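Local coordinates for protein RNA-dependent RNA polymerase (Dera Ghazi Khan orthonairovirus, PDB 6DX2) that carries an N-terminal ovarian tumor (OTU) domain, described here, a viral cysteine protease with deubiquitinase activity; the full-length protein probably synthesises viral RNA, at residues L118-V123 with L144-G149; E22-L27 with E125-A130; N63-F68 with A105-K110. One frame throughout, in Å; residues are numbered along the deposited sequence.

Interaction 1: residues L118-V123 with L144-G149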
loop_
_atom_site.group_PDB
_atom_site.type_symbol
_atom_site.label_atom_id
_atom_site.label_comp_id
_atom_site.label_asym_id
_atom_site.label_seq_id
_atom_site.Cartn_x
_atom_site.Cartn_y
_atom_site.Cartn_z
ATOM N N LEU A 118 -3.911 -1.765 -2.500
ATOM C CA LEU A 118 -3.186 -1.402 -3.707
ATOM C C LEU A 118 -4.150 -1.586 -4.857
ATOM O O LEU A 118 -4.537 -2.716 -5.175
ATOM C CB LEU A 118 -1.929 -2.247 -3.909
ATOM C CG LEU A 118 -0.945 -2.313 -2.733
ATOM C CD1 LEU A 118 0.395 -3.079 -3.110
ATOM C CD2 LEU A 118 -0.681 -0.915 -2.168
ATOM N N TRP A 119 -4.557 -0.469 -5.481
ATOM C CA TRP A 119 -5.454 -0.527 -6.621
ATOM C C TRP A 119 -4.571 -0.417 -7.855
ATOM O O TRP A 119 -4.071 0.664 -8.181
ATOM C CB TRP A 119 -6.438 0.641 -6.596
ATOM C CG TRP A 119 -7.330 0.696 -5.366
ATOM C CD1 TRP A 119 -7.091 1.398 -4.198
ATOM C CD2 TRP A 119 -8.594 0.045 -5.193
ATOM N NE1 TRP A 119 -8.148 1.257 -3.339
ATOM C CE2 TRP A 119 -9.081 0.425 -3.919
ATOM C CE3 TRP A 119 -9.366 -0.804 -5.996
ATOM C CZ2 TRP A 119 -10.261 -0.058 -3.385
ATOM C CZ3 TRP A 119 -10.596 -1.279 -5.459
ATOM C CH2 TRP A 119 -11.021 -0.901 -4.182
ATOM N N GLU A 120 -4.370 -1.527 -8.553
ATOM C CA GLU A 120 -3.635 -1.486 -9.806
ATOM C C GLU A 120 -4.580 -1.056 -10.907
ATOM O O GLU A 120 -5.603 -1.708 -11.162
ATOM C CB GLU A 120 -2.989 -2.834 -10.108
ATOM C CG GLU A 120 -1.672 -2.973 -9.314
ATOM C CD GLU A 120 -1.142 -4.394 -9.211
ATOM O OE1 GLU A 120 -1.068 -4.921 -8.071
ATOM O OE2 GLU A 120 -0.790 -4.974 -10.265
ATOM N N ALA A 121 -4.175 0.028 -11.607
ATOM C CA ALA A 121 -4.989 0.727 -12.573
ATOM C C ALA A 121 -4.283 0.735 -13.914
ATOM O O ALA A 121 -3.042 0.813 -13.978
ATOM C CB ALA A 121 -5.240 2.191 -12.132
ATOM N N ASP A 122 -5.075 0.719 -14.992
ATOM C CA ASP A 122 -4.494 1.037 -16.289
ATOM C C ASP A 122 -4.414 2.562 -16.499
ATOM O O ASP A 122 -4.770 3.363 -15.623
ATOM C CB ASP A 122 -5.280 0.363 -17.419
ATOM C CG ASP A 122 -6.742 0.847 -17.509
ATOM O OD1 ASP A 122 -7.567 0.115 -18.102
ATOM O OD2 ASP A 122 -7.071 1.936 -16.989
ATOM N N VAL A 123 -3.931 2.959 -17.680
ATOM C CA VAL A 123 -3.695 4.376 -17.980
ATOM C C VAL A 123 -4.990 5.178 -17.930
ATOM O O VAL A 123 -4.970 6.391 -17.693
ATOM C CB VAL A 123 -2.991 4.552 -19.348
ATOM C CG1 VAL A 123 -1.584 3.993 -19.294
ATOM C CG2 VAL A 123 -3.777 3.892 -20.453
ATOM N N LEU A 144 -4.143 3.224 -2.299
ATOM C CA LEU A 144 -3.028 3.632 -3.154
ATOM C C LEU A 144 -3.343 3.236 -4.570
ATOM O O LEU A 144 -3.782 2.097 -4.806
ATOM C CB LEU A 144 -1.722 2.901 -2.698
ATOM C CG LEU A 144 -1.311 3.215 -1.256
ATOM C CD1 LEU A 144 -0.023 2.465 -0.972
ATOM C CD2 LEU A 144 -1.092 4.738 -1.017
ATOM N N LYS A 145 -3.098 4.160 -5.493
ATOM C CA LYS A 145 -3.258 3.901 -6.904
ATOM C C LYS A 145 -1.909 3.565 -7.483
ATOM O O LYS A 145 -0.968 4.372 -7.406
ATOM C CB LYS A 145 -3.850 5.105 -7.622
ATOM C CG LYS A 145 -4.138 4.873 -9.106
ATOM C CD LYS A 145 -4.808 6.117 -9.734
ATOM C CE LYS A 145 -3.764 7.147 -10.105
ATOM N NZ LYS A 145 -4.398 8.436 -10.494
ATOM N N LEU A 146 -1.827 2.410 -8.125
ATOM C CA LEU A 146 -0.611 1.997 -8.826
ATOM C C LEU A 146 -0.887 2.114 -10.294
ATOM O O LEU A 146 -1.690 1.350 -10.838
ATOM C CB LEU A 146 -0.307 0.542 -8.453
ATOM C CG LEU A 146 0.392 0.336 -7.121
ATOM C CD1 LEU A 146 -0.324 0.954 -5.923
ATOM C CD2 LEU A 146 0.545 -1.185 -6.908
ATOM N N CYS A 147 -0.212 3.043 -10.945
ATOM C CA CYS A 147 -0.527 3.313 -12.343
ATOM C C CYS A 147 0.762 3.676 -13.057
ATOM O O CYS A 147 1.471 4.575 -12.613
ATOM C CB CYS A 147 -1.571 4.433 -12.451
ATOM S SG CYS A 147 -2.237 4.622 -14.143
ATOM N N GLN A 148 1.081 2.944 -14.120
ATOM C CA GLN A 148 2.238 3.250 -14.959
ATOM C C GLN A 148 3.512 3.407 -14.128
ATOM O O GLN A 148 4.329 4.306 -14.341
ATOM C CB GLN A 148 1.961 4.487 -15.802
ATOM C CG GLN A 148 0.948 4.203 -16.888
ATOM C CD GLN A 148 1.410 3.094 -17.823
ATOM O OE1 GLN A 148 0.655 2.172 -18.137
ATOM N NE2 GLN A 148 2.659 3.180 -18.269
ATOM N N GLY A 149 3.678 2.515 -13.168
ATOM C CA GLY A 149 4.878 2.479 -12.376
ATOM C C GLY A 149 4.948 3.480 -11.247
ATOM O O GLY A 149 5.934 3.474 -10.508
#
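L146 N donates the central bond to W119 O in a parallel strand pair inside the mixed β-sheet of the OTU domain, strand 116-121 lying beside strand 142-147. The segment axes approach to 4.7 Å and diverge by 29°, a usual twist for neighbouring strands. Three backbone bonds of 2.8 to 2.9 Å set the register: W119 N to L144 O, L146 N to W119 O, and A121 N to L146 O.

The well-packed end is the buried one. L118 and L144 lie side by side and point the same way, with L118 CD2 against L144 CD1 at 3.6 Å, while F43, S46 and L50 of helix 42-52 close over L144. On the same face E120 CG rests against L146 CD2 at 3.7 Å, so the glutamate contributes its aliphatic part. On the other face the W119 indole meets the L144 carbonyl with its edge, CD1 to O, and its NE1 is bonded to N143; the ring also meets those of F25 and F31.

Past A121, whose N makes the last of the three bonds, the pairing gives out toward solvent. V123 and Q148 are exposed, and the Q148 side chain is poorly ordered. C147 has SG anti to its backbone N (chi1 -170°), which carries the sulfur across to the other segment, where SG lies 3.2 Å from D122 O.

Interaction 2: residues E22-L27 with E125-A130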
loop_
_atom_site.group_PDB
_atom_site.type_symbol
_atom_site.label_atom_id
_atom_site.label_comp_id
_atom_site.label_asym_id
_atom_site.label_seq_id
_atom_site.Cartn_x
_atom_site.Cartn_y
_atom_site.Cartn_z
ATOM N N GLU A 22 -11.863 -8.720 -7.703
ATOM C CA GLU A 22 -12.000 -8.743 -9.149
ATOM C C GLU A 22 -12.889 -7.631 -9.675
ATOM O O GLU A 22 -12.908 -7.407 -10.884
ATOM C CB GLU A 22 -12.583 -10.088 -9.603
ATOM C CG GLU A 22 -11.804 -11.315 -9.150
ATOM C CD GLU A 22 -12.004 -12.489 -10.086
ATOM O OE1 GLU A 22 -11.810 -12.305 -11.307
ATOM O OE2 GLU A 22 -12.359 -13.592 -9.610
ATOM N N GLN A 23 -13.656 -6.978 -8.806
ATOM C CA GLN A 23 -14.411 -5.778 -9.142
ATOM C C GLN A 23 -13.622 -4.887 -10.099
ATOM O O GLN A 23 -12.422 -4.677 -9.931
ATOM C CB GLN A 23 -14.750 -5.042 -7.836
ATOM C CG GLN A 23 -13.884 -3.834 -7.476
ATOM C CD GLN A 23 -12.397 -4.151 -7.362
ATOM O OE1 GLN A 23 -12.009 -5.298 -7.224
ATOM N NE2 GLN A 23 -11.565 -3.139 -7.523
ATOM N N ARG A 24 -14.263 -4.428 -11.162
ATOM C CA ARG A 24 -13.569 -3.540 -12.079
ATOM C C ARG A 24 -14.444 -2.321 -12.332
ATOM O O ARG A 24 -15.571 -2.450 -12.824
ATOM C CB ARG A 24 -13.196 -4.250 -13.381
ATOM C CG ARG A 24 -12.404 -5.538 -13.199
ATOM C CD ARG A 24 -11.039 -5.339 -12.532
ATOM N NE ARG A 24 -10.404 -6.620 -12.208
ATOM C CZ ARG A 24 -9.898 -6.946 -11.016
ATOM N NH1 ARG A 24 -9.946 -6.087 -10.003
ATOM N NH2 ARG A 24 -9.344 -8.143 -10.837
ATOM N N PHE A 25 -13.917 -1.145 -11.981
ATOM C CA PHE A 25 -14.624 0.126 -12.069
ATOM C C PHE A 25 -13.560 1.192 -12.283
ATOM O O PHE A 25 -12.355 0.928 -12.138
ATOM C CB PHE A 25 -15.430 0.421 -10.794
ATOM C CG PHE A 25 -14.564 0.488 -9.556
ATOM C CD1 PHE A 25 -14.103 -0.676 -8.944
ATOM C CD2 PHE A 25 -14.163 1.692 -9.023
ATOM C CE1 PHE A 25 -13.322 -0.608 -7.822
ATOM C CE2 PHE A 25 -13.354 1.747 -7.921
ATOM C CZ PHE A 25 -12.935 0.625 -7.320
ATOM N N ASN A 26 -14.002 2.417 -12.483
ATOM C CA ASN A 26 -13.068 3.524 -12.610
ATOM C C ASN A 26 -12.821 4.187 -11.254
ATOM O O ASN A 26 -13.752 4.711 -10.625
ATOM C CB ASN A 26 -13.540 4.552 -13.631
ATOM C CG ASN A 26 -12.421 5.470 -13.993
ATOM O OD1 ASN A 26 -12.191 6.443 -13.293
ATOM N ND2 ASN A 26 -11.638 5.107 -15.027
ATOM N N LEU A 27 -11.549 4.186 -10.840
ATOM C CA LEU A 27 -11.146 4.777 -9.568
ATOM C C LEU A 27 -11.719 6.168 -9.377
ATOM O O LEU A 27 -12.129 6.537 -8.270
ATOM C CB LEU A 27 -9.624 4.858 -9.482
ATOM C CG LEU A 27 -8.959 3.499 -9.309
ATOM C CD1 LEU A 27 -7.470 3.684 -9.316
ATOM C CD2 LEU A 27 -9.497 2.876 -8.040
ATOM N N GLU A 125 -7.248 4.648 -15.638
ATOM C CA GLU A 125 -7.640 4.612 -14.221
ATOM C C GLU A 125 -8.677 3.539 -13.920
ATOM O O GLU A 125 -9.332 3.561 -12.863
ATOM C CB GLU A 125 -8.142 5.975 -13.726
ATOM C CG GLU A 125 -7.330 7.164 -14.247
ATOM C CD GLU A 125 -5.986 7.310 -13.563
ATOM O OE1 GLU A 125 -5.767 6.649 -12.536
ATOM O OE2 GLU A 125 -5.146 8.087 -14.059
ATOM N N ASN A 126 -8.806 2.553 -14.792
ATOM C CA ASN A 126 -9.658 1.420 -14.476
ATOM C C ASN A 126 -8.886 0.433 -13.612
ATOM O O ASN A 126 -7.711 0.143 -13.879
ATOM C CB ASN A 126 -10.115 0.737 -15.750
ATOM C CG ASN A 126 -10.884 1.674 -16.649
ATOM O OD1 ASN A 126 -11.871 2.269 -16.224
ATOM N ND2 ASN A 126 -10.419 1.841 -17.881
ATOM N N VAL A 127 -9.550 -0.085 -12.567
ATOM C CA VAL A 127 -8.933 -1.123 -11.751
ATOM C C VAL A 127 -8.631 -2.333 -12.616
ATOM O O VAL A 127 -9.477 -2.783 -13.409
ATOM C CB VAL A 127 -9.829 -1.530 -10.573
ATOM C CG1 VAL A 127 -9.114 -2.622 -9.763
ATOM C CG2 VAL A 127 -10.044 -0.366 -9.670
ATOM N N VAL A 128 -7.405 -2.847 -12.483
ATOM C CA VAL A 128 -7.012 -4.110 -13.090
ATOM C C VAL A 128 -6.870 -5.202 -12.041
ATOM O O VAL A 128 -7.260 -6.344 -12.272
ATOM C CB VAL A 128 -5.708 -3.962 -13.908
ATOM C CG1 VAL A 128 -5.493 -5.205 -14.764
ATOM C CG2 VAL A 128 -5.822 -2.779 -14.830
ATOM N N THR A 129 -6.315 -4.865 -10.882
ATOM C CA THR A 129 -6.255 -5.766 -9.744
ATOM C C THR A 129 -6.450 -4.915 -8.495
ATOM O O THR A 129 -6.013 -3.762 -8.455
ATOM C CB THR A 129 -4.904 -6.524 -9.651
ATOM O OG1 THR A 129 -3.887 -5.636 -9.186
ATOM C CG2 THR A 129 -4.442 -7.094 -10.985
ATOM N N ALA A 130 -7.095 -5.470 -7.457
ATOM C CA ALA A 130 -7.085 -4.794 -6.153
ATOM C C ALA A 130 -6.658 -5.790 -5.089
ATOM O O ALA A 130 -7.154 -6.925 -5.060
ATOM C CB ALA A 130 -8.411 -4.201 -5.762
HETATM O O HOH W 1 -7.623 -8.294 -8.371
#
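F25 and V127 bring the loop 22-27 against the start of strand 127-133, next to a classic β-bulge in which V128 and T129 both face E120. A single backbone bridge, N26 with N126, is flanked by two bonds: V127 N to F25 O at 3.0 Å and L27 N to E125 O at 3.1 Å.

V127 fills the middle with its two methyl groups. CG1 lies anti to its backbone N (chi1 180°) and faces the Q23 and R24 side chains, whereas CG2 goes to F25 and L27. CG2 stands over the F25 ring face, 4.0 Å from the centroid and 21° off the normal, a CH-pi contact displaced toward the rim; L27 CD2 touches the same methyl at 3.7 Å.

The asparagines meet by their amides. N26 ND2 donates to N126 OD1 at 3.1 Å, with the acceptor close to the N26 amide plane. Seen from the other partner, the donor stands 59° out of the N126 carbonyl plane. N26 ND2 also bonds S124 O.

R24 is bent at chi2, which places CD 3.1 Å from V127 O. The guanidinium lies with one face over the bulge: V128 O sits beneath its centre, 2.9 Å from the plane. NH1 bonds S21 O and, weakly, Q23 O. A water accepts from both R24 NH2 and A130 N, at 3.0 Å from each.

Interaction 3: residues N63-F68 with A105-K110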
loop_
_atom_site.group_PDB
_atom_site.type_symbol
_atom_site.label_atom_id
_atom_site.label_comp_id
_atom_site.label_asym_id
_atom_site.label_seq_id
_atom_site.Cartn_x
_atom_site.Cartn_y
_atom_site.Cartn_z
ATOM N N ASN A 63 11.162 3.659 8.851
ATOM C CA ASN A 63 11.748 3.175 10.097
ATOM C C ASN A 63 10.779 2.269 10.839
ATOM O O ASN A 63 11.195 1.280 11.459
ATOM C CB ASN A 63 12.175 4.355 10.977
ATOM C CG ASN A 63 13.378 5.091 10.395
ATOM O OD1 ASN A 63 14.160 4.504 9.662
ATOM N ND2 ASN A 63 13.529 6.368 10.727
ATOM N N THR A 64 9.484 2.593 10.761
ATOM C CA THR A 64 8.453 1.755 11.350
ATOM C C THR A 64 8.418 0.393 10.675
ATOM O O THR A 64 8.387 -0.643 11.354
ATOM C CB THR A 64 7.106 2.470 11.245
ATOM O OG1 THR A 64 7.148 3.626 12.092
ATOM C CG2 THR A 64 6.026 1.548 11.727
ATOM N N ILE A 65 8.512 0.381 9.343
ATOM C CA ILE A 65 8.562 -0.886 8.613
ATOM C C ILE A 65 9.790 -1.683 9.031
ATOM O O ILE A 65 9.745 -2.910 9.215
ATOM C CB ILE A 65 8.581 -0.613 7.105
ATOM C CG1 ILE A 65 7.248 -0.032 6.672
ATOM C CG2 ILE A 65 8.914 -1.910 6.307
ATOM C CD1 ILE A 65 7.345 0.498 5.226
ATOM N N ALA A 66 10.915 -0.997 9.177
ATOM C CA ALA A 66 12.132 -1.690 9.511
ATOM C C ALA A 66 12.019 -2.315 10.900
ATOM O O ALA A 66 12.502 -3.420 11.118
ATOM C CB ALA A 66 13.315 -0.726 9.422
ATOM N N SER A 67 11.372 -1.617 11.845
ATOM C CA SER A 67 11.249 -2.160 13.192
ATOM C C SER A 67 10.381 -3.406 13.175
ATOM O O SER A 67 10.699 -4.402 13.859
ATOM C CB SER A 67 10.668 -1.115 14.159
ATOM O OG SER A 67 9.239 -1.119 14.149
ATOM N N PHE A 68 9.304 -3.376 12.380
ATOM C CA PHE A 68 8.470 -4.564 12.273
ATOM C C PHE A 68 9.266 -5.723 11.674
ATOM O O PHE A 68 9.156 -6.854 12.142
ATOM C CB PHE A 68 7.209 -4.275 11.459
ATOM C CG PHE A 68 6.199 -5.371 11.540
ATOM C CD1 PHE A 68 5.247 -5.390 12.554
ATOM C CD2 PHE A 68 6.254 -6.438 10.638
ATOM C CE1 PHE A 68 4.326 -6.422 12.645
ATOM C CE2 PHE A 68 5.347 -7.476 10.729
ATOM C CZ PHE A 68 4.363 -7.455 11.722
ATOM N N ALA A 105 3.434 -2.822 1.767
ATOM C CA ALA A 105 2.032 -2.700 2.156
ATOM C C ALA A 105 1.673 -3.763 3.188
ATOM O O ALA A 105 1.014 -3.484 4.203
ATOM C CB ALA A 105 1.153 -2.852 0.914
ATOM N N GLU A 106 2.133 -4.983 2.965
ATOM C CA GLU A 106 1.855 -6.052 3.924
ATOM C C GLU A 106 2.444 -5.709 5.288
ATOM O O GLU A 106 1.755 -5.796 6.311
ATOM C CB GLU A 106 2.412 -7.366 3.403
ATOM C CG GLU A 106 2.367 -8.502 4.444
ATOM C CD GLU A 106 2.738 -9.813 3.812
ATOM O OE1 GLU A 106 3.914 -9.909 3.471
ATOM O OE2 GLU A 106 1.880 -10.737 3.703
ATOM N N ILE A 107 3.701 -5.262 5.310
ATOM C CA ILE A 107 4.364 -4.967 6.591
ATOM C C ILE A 107 3.709 -3.776 7.278
ATOM O O ILE A 107 3.401 -3.812 8.484
ATOM C CB ILE A 107 5.867 -4.726 6.393
ATOM C CG1 ILE A 107 6.572 -6.011 5.975
ATOM C CG2 ILE A 107 6.497 -4.259 7.699
ATOM C CD1 ILE A 107 8.122 -5.811 5.553
ATOM N N LEU A 108 3.491 -2.688 6.532
ATOM C CA LEU A 108 2.931 -1.497 7.174
ATOM C C LEU A 108 1.537 -1.749 7.728
ATOM O O LEU A 108 1.163 -1.185 8.753
ATOM C CB LEU A 108 2.869 -0.326 6.162
ATOM C CG LEU A 108 2.874 1.029 6.836
ATOM C CD1 LEU A 108 3.937 1.310 7.798
ATOM C CD2 LEU A 108 2.974 2.068 5.671
ATOM N N SER A 109 0.717 -2.514 7.016
ATOM C CA SER A 109 -0.614 -2.821 7.547
ATOM C C SER A 109 -0.522 -3.496 8.909
ATOM O O SER A 109 -1.265 -3.136 9.852
ATOM C CB SER A 109 -1.357 -3.700 6.563
ATOM O OG SER A 109 -0.862 -5.013 6.502
ATOM N N LYS A 110 0.405 -4.455 9.052
ATOM C CA LYS A 110 0.596 -5.056 10.360
ATOM C C LYS A 110 1.271 -4.080 11.332
ATOM O O LYS A 110 0.903 -4.020 12.509
ATOM C CB LYS A 110 1.426 -6.339 10.226
ATOM C CG LYS A 110 0.775 -7.402 9.323
ATOM C CD LYS A 110 1.717 -8.515 8.873
ATOM C CE LYS A 110 0.949 -9.496 7.927
ATOM N NZ LYS A 110 1.628 -10.836 7.825
#
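F68 spreads its ring over the helix 102-112, with the I107 carbonyl oxygen below one face and K110 CB reached obliquely. The two α-helices, 58-71 and 102-112, meet almost perpendicularly within the helical part of the OTU domain: their segment axes cross at 86° with a closest approach of 9.2 Å. The contact is compact, 324 Å² in all, consistent with the near-perpendicular crossing, and only a few side chains carry it.

F68 has CG anti to its backbone N (chi1 -169°), and the ring extends from there across the neighbouring helix. Its CD2 rests on I107 CG2 at 3.7 Å, while the far end, CZ, touches K110 CB at 3.5 Å. K110 thus offers the base of its side chain to the aromatic ring; its extended chain leads away and delivers NZ to Q75 O.

I65, one turn before F68 on the same helix, works with both of its branches. CG2 meets I107 CG2 at 3.6 Å, the two isoleucines crossing at about a right angle, and CG1 meets L108 CD1 at 3.7 Å. I107 CG2 is consequently pressed by I65 and F68 alike, and Y89 of helix 86-93 touches both isoleucines. L108 also packs on I116 of strand 116-121. Each helix has a serine folded back on its own backbone; in helix 102-112, S109 OG donates to E106 O at 2.7 Å.

Strand 116-121 joins interactions 1 and 2, whose centres lie 9 Å apart: it pairs with 142-147 on one side and with 127-133 on the other, E120 N standing 2.8 Å from T129 O. W119 also spans both, its CE3 3.5 Å from A130 CB. Interaction 3 lies across the chain's centre, about 21 Å from interaction 1 and 26 Å from interaction 2 between centres, but helix 102-112 is followed by strand 116-121 after a short connection and packs on it, A105 CB to L118 CD2 at 4.1 Å. Helix 42-52, whose start probably carries the nucleophilic cysteine as in other OTU proteases, touches interaction 1 through L144.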